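Aldo-keto reductase family 1 member C1 (Caenorhabditis elegans, PDB 1QWK) probably reduces aldehyde or ketone substrates with NADPH, as a member of the aldo-keto reductase family related to aldose reductase. Local coordinates at residues H85-G90 and Y111-P116; G90-G95 and D139-A144. One frame throughout, in Å; residues are numbered along the deposited sequence.

Contact 1. Residues H85-G90 and Y111-P116; sequences HELAPG and YLAHMP
With CG of Leu-87 anti to its carbonyl carbon (chi1 -59°) and CD1 extended away from CA along a trans second torsion (chi2 175°), the leucine brings one methyl to the last strand residue, Ala-113, and the other to Met-115 in the loop that follows. The setting is the mouth of a TIM barrel: 85-90 belongs to the loop from strand 77-82 to helix 92-103. Segment 111-116 runs off the C-terminal end of the neighbouring parallel strand, where His-114 is predicted to bind substrate. The two leucine branches do different work. CD2 rests on CB of Ala-113 at 3.8 Å, whereas CD1 sits close against the backbone, 3.2 Å from Met-115 O. Val-134 and Phe-138 of helix 131-143 press on the same leucine, closing it into apolar surroundings. Cutting the side chain back to an alanine is likely to open a gap where both methyls now pack and to leave the Ala-113 methyl without this partner. Polar contact between the segments passes through one water. It lies in the plane of the Tyr-111 ring at the edge, 2.8 Å from Tyr-111 OH, and donates to Glu-86 OE1 over 3.3 Å; Trp-83 N and Ser-50 OG also hydrogen-bond to that carboxylate oxygen.

Contact 2. Residues G90-G95 and D139-A144; sequences GKLEGG and DAVYKA
Apolar packing alone joins Leu-92 and Glu-93, in the first turn of helix 92-103, to Val-141 near the end of helix 131-143. CG1 of the valine does the touching: it lies 4.2 Å from Leu-92 CD2 and equally far from Glu-93 CA, with Glu-93 CB a little farther off at 4.4 Å. The valine's first torsion (chi1 -61°) sets this methyl beside its own backbone N, anti to the carbonyl carbon, and turns it to the neighbouring helix. These are loose van der Waals distances, and the pair of segments buries just 116 Å².

The salt bridges run within each helix. Lys-143 NZ donates to Asp-139 OD2 at 2.8 Å, one turn apart, using the syn lone pair of the carboxylate oxygen. Glu-93 OE2 forms a salt bridge with Arg-97 NE, again one turn along. A separate bond leaves helix 131-143, from Asp-139 OD1 to Thr-169 OG1.

A polar tie between the two helices comes just outside 139-144, where Gln-137 OE1 accepts from Leu-92 N at the helix start. Side-by-side packing of successive outer helices like this is characteristic of the TIM barrel that aldo-keto reductases share.

Overall arrangement
Both contacts draw on the passage from strand 77-82 into helix 92-103, and they share Gly-90. Contact 1, its centre about 16 Å from the centre of the chain, joins the loop to a barrel strand end beside the predicted active site; contact 2, its centre about 21 Å from that point, joins two peripheral helices and includes an exposed glutamate. Contact 1 adds a bridging water, whereas contact 2 has no polar bond across its two segments, its salt bridges running along each helix. Their centres are about 10 Å apart, and Tyr-111 CE2 lies 3.6 Å from Leu-92 CD1. Helix 131-143 serves both: Val-141 is one side of contact 2, and Phe-138 packs on Leu-87 and Ala-113 of contact 1.

Contact 1. Residues H85-G90 and Y111-P116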
ATOM      1  N   HIS A  85      -5.644 -16.570  -6.442  1.00 18.02           N
ATOM      2  CA  HIS A  85      -6.441 -17.786  -6.356  1.00 21.03           C
ATOM      3  C   HIS A  85      -7.653 -17.601  -5.439  1.00 20.85           C
ATOM      4  O   HIS A  85      -8.627 -18.350  -5.522  1.00 22.26           O
ATOM      5  CB  HIS A  85      -5.581 -18.956  -5.861  1.00 21.67           C
ATOM      6  CG  HIS A  85      -5.040 -18.771  -4.478  1.00 27.03           C
ATOM      7  ND1 HIS A  85      -4.275 -17.684  -4.116  1.00 28.65           N
ATOM      8  CD2 HIS A  85      -5.146 -19.542  -3.369  1.00 29.61           C
ATOM      9  CE1 HIS A  85      -3.932 -17.792  -2.845  1.00 31.11           C
ATOM     10  NE2 HIS A  85      -4.447 -18.911  -2.368  1.00 30.84           N
ATOM     11  N   GLU A  86      -7.600 -16.594  -4.577  1.00 19.54           N
ATOM     12  CA  GLU A  86      -8.697 -16.327  -3.662  1.00 20.02           C
ATOM     13  C   GLU A  86      -9.768 -15.459  -4.326  1.00 19.15           C
ATOM     14  O   GLU A  86     -10.873 -15.310  -3.805  1.00 19.76           O
ATOM     15  CB  GLU A  86      -8.149 -15.668  -2.390  1.00 20.42           C
ATOM     16  CG  GLU A  86      -7.063 -16.523  -1.737  1.00 25.43           C
ATOM     17  CD  GLU A  86      -6.416 -15.882  -0.516  1.00 29.10           C
ATOM     18  OE1 GLU A  86      -5.922 -14.740  -0.619  1.00 27.37           O
ATOM     19  OE2 GLU A  86      -6.391 -16.544   0.545  1.00 30.50           O
ATOM     20  N   LEU A  87      -9.446 -14.903  -5.491  1.00 19.08           N
ATOM     21  CA  LEU A  87     -10.383 -14.052  -6.229  1.00 21.03           C
ATOM     22  C   LEU A  87     -11.379 -14.875  -7.038  1.00 21.75           C
ATOM     23  O   LEU A  87     -12.407 -14.358  -7.475  1.00 23.18           O
ATOM     24  CB  LEU A  87      -9.616 -13.142  -7.188  1.00 20.80           C
ATOM     25  CG  LEU A  87      -8.588 -12.204  -6.558  1.00 20.51           C
ATOM     26  CD1 LEU A  87      -7.832 -11.467  -7.661  1.00 22.29           C
ATOM     27  CD2 LEU A  87      -9.288 -11.225  -5.631  1.00 21.75           C
ATOM     28  N   ALA A  88     -11.056 -16.148  -7.245  1.00 23.29           N
ATOM     29  CA  ALA A  88     -11.911 -17.056  -8.007  1.00 23.94           C
ATOM     30  C   ALA A  88     -13.299 -17.198  -7.391  1.00 25.31           C
ATOM     31  O   ALA A  88     -13.478 -17.028  -6.186  1.00 24.08           O
ATOM     32  CB  ALA A  88     -11.246 -18.423  -8.109  1.00 23.77           C
ATOM     33  N   PRO A  89     -14.302 -17.529  -8.219  1.00 25.84           N
ATOM     34  CA  PRO A  89     -15.679 -17.695  -7.752  1.00 26.31           C
ATOM     35  C   PRO A  89     -15.809 -18.534  -6.483  1.00 25.94           C
ATOM     36  O   PRO A  89     -15.312 -19.662  -6.413  1.00 26.57           O
ATOM     37  CB  PRO A  89     -16.369 -18.341  -8.951  1.00 27.82           C
ATOM     38  CG  PRO A  89     -15.648 -17.707 -10.109  1.00 27.29           C
ATOM     39  CD  PRO A  89     -14.206 -17.792  -9.668  1.00 27.20           C
ATOM     40  N   GLY A  90     -16.467 -17.958  -5.481  1.00 26.10           N
ATOM     41  CA  GLY A  90     -16.690 -18.636  -4.212  1.00 24.60           C
ATOM     42  C   GLY A  90     -15.480 -18.901  -3.337  1.00 24.72           C
ATOM     43  O   GLY A  90     -15.592 -19.626  -2.349  1.00 24.87           O
ATOM     44  N   TYR A 111     -10.132  -4.750   3.354  1.00 15.05           N
ATOM     45  CA  TYR A 111      -9.802  -5.966   2.614  1.00 15.42           C
ATOM     46  C   TYR A 111      -9.784  -5.629   1.131  1.00 14.88           C
ATOM     47  O   TYR A 111     -10.783  -5.153   0.592  1.00 16.56           O
ATOM     48  CB  TYR A 111     -10.837  -7.058   2.887  1.00 15.73           C
ATOM     49  CG  TYR A 111     -10.433  -8.423   2.389  1.00 17.88           C
ATOM     50  CD1 TYR A 111      -9.168  -8.947   2.678  1.00 19.20           C
ATOM     51  CD2 TYR A 111     -11.330  -9.220   1.684  1.00 20.27           C
ATOM     52  CE1 TYR A 111      -8.815 -10.233   2.283  1.00 19.76           C
ATOM     53  CE2 TYR A 111     -10.984 -10.507   1.286  1.00 20.40           C
ATOM     54  CZ  TYR A 111      -9.732 -11.008   1.589  1.00 20.54           C
ATOM     55  OH  TYR A 111      -9.409 -12.295   1.225  1.00 22.91           O
ATOM     56  N   LEU A 112      -8.653  -5.884   0.477  1.00 14.97           N
ATOM     57  CA  LEU A 112      -8.486  -5.550  -0.939  1.00 16.01           C
ATOM     58  C   LEU A 112      -8.245  -6.722  -1.869  1.00 15.40           C
ATOM     59  O   LEU A 112      -7.697  -7.742  -1.463  1.00 16.26           O
ATOM     60  CB  LEU A 112      -7.287  -4.607  -1.104  1.00 16.11           C
ATOM     61  CG  LEU A 112      -7.138  -3.393  -0.181  1.00 15.10           C
ATOM     62  CD1 LEU A 112      -5.813  -2.710  -0.466  1.00 18.37           C
ATOM     63  CD2 LEU A 112      -8.304  -2.445  -0.385  1.00 15.28           C
ATOM     64  N   ALA A 113      -8.654  -6.572  -3.124  1.00 15.18           N
ATOM     65  CA  ALA A 113      -8.357  -7.589  -4.124  1.00 14.67           C
ATOM     66  C   ALA A 113      -6.926  -7.150  -4.481  1.00 16.09           C
ATOM     67  O   ALA A 113      -6.724  -6.030  -4.948  1.00 16.51           O
ATOM     68  CB  ALA A 113      -9.287  -7.436  -5.336  1.00 16.18           C
ATOM     69  N   HIS A 114      -5.937  -8.009  -4.247  1.00 14.27           N
ATOM     70  CA  HIS A 114      -4.532  -7.665  -4.497  1.00 15.45           C
ATOM     71  C   HIS A 114      -4.266  -7.367  -5.965  1.00 16.66           C
ATOM     72  O   HIS A 114      -3.369  -6.596  -6.302  1.00 17.44           O
ATOM     73  CB  HIS A 114      -3.637  -8.818  -4.042  1.00 15.37           C
ATOM     74  CG  HIS A 114      -2.268  -8.407  -3.599  1.00 19.47           C
ATOM     75  ND1 HIS A 114      -1.579  -7.354  -4.161  1.00 21.68           N
ATOM     76  CD2 HIS A 114      -1.437  -8.951  -2.679  1.00 16.71           C
ATOM     77  CE1 HIS A 114      -0.381  -7.267  -3.608  1.00 21.00           C
ATOM     78  NE2 HIS A 114      -0.271  -8.225  -2.705  1.00 21.38           N
ATOM     79  N   MET A 115      -5.057  -7.994  -6.826  1.00 15.95           N
ATOM     80  CA  MET A 115      -4.959  -7.827  -8.277  1.00 15.35           C
ATOM     81  C   MET A 115      -6.371  -7.973  -8.832  1.00 15.08           C
ATOM     82  O   MET A 115      -7.297  -8.337  -8.110  1.00 15.57           O
ATOM     83  CB  MET A 115      -4.101  -8.936  -8.901  1.00 16.17           C
ATOM     84  CG  MET A 115      -2.657  -9.021  -8.417  1.00 17.45           C
ATOM     85  SD  MET A 115      -1.612  -7.730  -9.144  1.00 18.39           S
ATOM     86  CE  MET A 115      -0.339  -7.594  -7.873  1.00 18.37           C
ATOM     87  N   PRO A 116      -6.556  -7.667 -10.122  1.00 15.08           N
ATOM     88  CA  PRO A 116      -7.879  -7.798 -10.742  1.00 16.36           C
ATOM     89  C   PRO A 116      -7.995  -9.125 -11.500  1.00 16.50           C
ATOM     90  O   PRO A 116      -9.085  -9.514 -11.927  1.00 18.47           O
ATOM     91  CB  PRO A 116      -7.925  -6.605 -11.689  1.00 16.91           C
ATOM     92  CG  PRO A 116      -6.501  -6.530 -12.159  1.00 16.33           C
ATOM     93  CD  PRO A 116      -5.705  -6.733 -10.889  1.00 15.50           C
TER
HETATM   94  O   HOH W   1      -6.965 -13.268   2.135  1.00 22.16           O

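Contact 2. Residues G90-G95 and D139-A144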
ATOM      1  N   GLY A  90     -16.467 -17.958  -5.481  1.00 26.10           N
ATOM      2  CA  GLY A  90     -16.690 -18.636  -4.212  1.00 24.60           C
ATOM      3  C   GLY A  90     -15.480 -18.901  -3.337  1.00 24.72           C
ATOM      4  O   GLY A  90     -15.592 -19.626  -2.349  1.00 24.87           O
ATOM      5  N   LYS A  91     -14.337 -18.309  -3.670  1.00 21.14           N
ATOM      6  CA  LYS A  91     -13.122 -18.538  -2.892  1.00 21.32           C
ATOM      7  C   LYS A  91     -12.720 -17.402  -1.951  1.00 18.88           C
ATOM      8  O   LYS A  91     -11.874 -17.597  -1.077  1.00 19.98           O
ATOM      9  CB  LYS A  91     -11.945 -18.827  -3.833  1.00 23.27           C
ATOM     10  CG  LYS A  91     -12.164 -19.991  -4.793  1.00 26.31           C
ATOM     11  CD  LYS A  91     -12.360 -21.307  -4.064  1.00 30.89           C
ATOM     12  CE  LYS A  91     -12.514 -22.459  -5.053  1.00 34.23           C
ATOM     13  NZ  LYS A  91     -12.758 -23.762  -4.373  1.00 36.77           N
ATOM     14  N   LEU A  92     -13.327 -16.229  -2.106  1.00 18.95           N
ATOM     15  CA  LEU A  92     -12.957 -15.084  -1.279  1.00 18.69           C
ATOM     16  C   LEU A  92     -13.211 -15.217   0.221  1.00 20.63           C
ATOM     17  O   LEU A  92     -12.316 -14.957   1.029  1.00 20.09           O
ATOM     18  CB  LEU A  92     -13.642 -13.816  -1.786  1.00 18.18           C
ATOM     19  CG  LEU A  92     -13.036 -12.524  -1.214  1.00 15.29           C
ATOM     20  CD1 LEU A  92     -11.603 -12.361  -1.729  1.00 17.84           C
ATOM     21  CD2 LEU A  92     -13.883 -11.338  -1.621  1.00 16.82           C
ATOM     22  N   GLU A  93     -14.421 -15.610   0.602  1.00 21.57           N
ATOM     23  CA  GLU A  93     -14.733 -15.727   2.019  1.00 22.97           C
ATOM     24  C   GLU A  93     -13.771 -16.673   2.726  1.00 22.31           C
ATOM     25  O   GLU A  93     -13.273 -16.369   3.813  1.00 21.10           O
ATOM     26  CB  GLU A  93     -16.171 -16.200   2.220  1.00 26.09           C
ATOM     27  CG  GLU A  93     -16.644 -16.036   3.653  1.00 30.13           C
ATOM     28  CD  GLU A  93     -18.044 -16.560   3.879  1.00 34.22           C
ATOM     29  OE1 GLU A  93     -18.959 -16.171   3.121  1.00 35.54           O
ATOM     30  OE2 GLU A  93     -18.223 -17.357   4.823  1.00 36.92           O
ATOM     31  N   GLY A  94     -13.514 -17.823   2.111  1.00 21.99           N
ATOM     32  CA  GLY A  94     -12.596 -18.783   2.698  1.00 22.39           C
ATOM     33  C   GLY A  94     -11.219 -18.177   2.895  1.00 22.51           C
ATOM     34  O   GLY A  94     -10.573 -18.385   3.924  1.00 21.37           O
ATOM     35  N   GLY A  95     -10.765 -17.418   1.901  1.00 21.60           N
ATOM     36  CA  GLY A  95      -9.461 -16.785   1.991  1.00 20.60           C
ATOM     37  C   GLY A  95      -9.406 -15.763   3.114  1.00 19.99           C
ATOM     38  O   GLY A  95      -8.438 -15.705   3.867  1.00 21.03           O
ATOM     39  N   ASP A 139     -18.382  -7.403  -1.867  1.00 17.16           N
ATOM     40  CA  ASP A 139     -19.613  -6.807  -1.358  1.00 17.31           C
ATOM     41  C   ASP A 139     -20.160  -7.732  -0.267  1.00 18.56           C
ATOM     42  O   ASP A 139     -20.581  -7.274   0.795  1.00 18.36           O
ATOM     43  CB  ASP A 139     -20.627  -6.683  -2.495  1.00 19.37           C
ATOM     44  CG  ASP A 139     -22.000  -6.222  -2.020  1.00 19.40           C
ATOM     45  OD1 ASP A 139     -22.127  -5.065  -1.572  1.00 20.47           O
ATOM     46  OD2 ASP A 139     -22.953  -7.028  -2.091  1.00 20.93           O
ATOM     47  N   ALA A 140     -20.127  -9.036  -0.534  1.00 17.99           N
ATOM     48  CA  ALA A 140     -20.625 -10.034   0.408  1.00 18.83           C
ATOM     49  C   ALA A 140     -19.859 -10.089   1.729  1.00 19.91           C
ATOM     50  O   ALA A 140     -20.474 -10.139   2.793  1.00 19.75           O
ATOM     51  CB  ALA A 140     -20.627 -11.414  -0.250  1.00 20.42           C
ATOM     52  N   VAL A 141     -18.529 -10.095   1.673  1.00 18.66           N
ATOM     53  CA  VAL A 141     -17.744 -10.154   2.904  1.00 18.98           C
ATOM     54  C   VAL A 141     -17.913  -8.867   3.710  1.00 19.04           C
ATOM     55  O   VAL A 141     -17.880  -8.886   4.941  1.00 19.86           O
ATOM     56  CB  VAL A 141     -16.239 -10.436   2.622  1.00 21.27           C
ATOM     57  CG1 VAL A 141     -16.103 -11.775   1.918  1.00 19.35           C
ATOM     58  CG2 VAL A 141     -15.618  -9.323   1.779  1.00 20.58           C
ATOM     59  N   TYR A 142     -18.103  -7.751   3.012  1.00 17.56           N
ATOM     60  CA  TYR A 142     -18.320  -6.464   3.669  1.00 18.40           C
ATOM     61  C   TYR A 142     -19.645  -6.518   4.427  1.00 18.72           C
ATOM     62  O   TYR A 142     -19.717  -6.156   5.600  1.00 20.23           O
ATOM     63  CB  TYR A 142     -18.383  -5.340   2.629  1.00 18.25           C
ATOM     64  CG  TYR A 142     -18.716  -3.980   3.209  1.00 17.33           C
ATOM     65  CD1 TYR A 142     -17.788  -3.278   3.981  1.00 17.56           C
ATOM     66  CD2 TYR A 142     -19.964  -3.401   2.992  1.00 18.41           C
ATOM     67  CE1 TYR A 142     -18.102  -2.025   4.520  1.00 19.94           C
ATOM     68  CE2 TYR A 142     -20.289  -2.156   3.523  1.00 17.97           C
ATOM     69  CZ  TYR A 142     -19.357  -1.472   4.286  1.00 18.97           C
ATOM     70  OH  TYR A 142     -19.677  -0.235   4.805  1.00 19.10           O
ATOM     71  N   LYS A 143     -20.691  -6.980   3.754  1.00 18.59           N
ATOM     72  CA  LYS A 143     -22.006  -7.065   4.380  1.00 18.55           C
ATOM     73  C   LYS A 143     -22.016  -8.071   5.527  1.00 20.12           C
ATOM     74  O   LYS A 143     -22.803  -7.939   6.462  1.00 19.49           O
ATOM     75  CB  LYS A 143     -23.059  -7.425   3.328  1.00 19.69           C
ATOM     76  CG  LYS A 143     -23.358  -6.263   2.387  1.00 20.18           C
ATOM     77  CD  LYS A 143     -24.198  -6.683   1.201  1.00 22.76           C
ATOM     78  CE  LYS A 143     -24.554  -5.478   0.343  1.00 23.24           C
ATOM     79  NZ  LYS A 143     -25.221  -5.883  -0.925  1.00 23.63           N
ATOM     80  N   ALA A 144     -21.125  -9.056   5.469  1.00 20.90           N
ATOM     81  CA  ALA A 144     -21.049 -10.065   6.523  1.00 22.42           C
ATOM     82  C   ALA A 144     -20.340  -9.511   7.755  1.00 23.56           C
ATOM     83  O   ALA A 144     -20.342 -10.138   8.814  1.00 24.82           O
ATOM     84  CB  ALA A 144     -20.318 -11.308   6.012  1.00 21.59           C
TER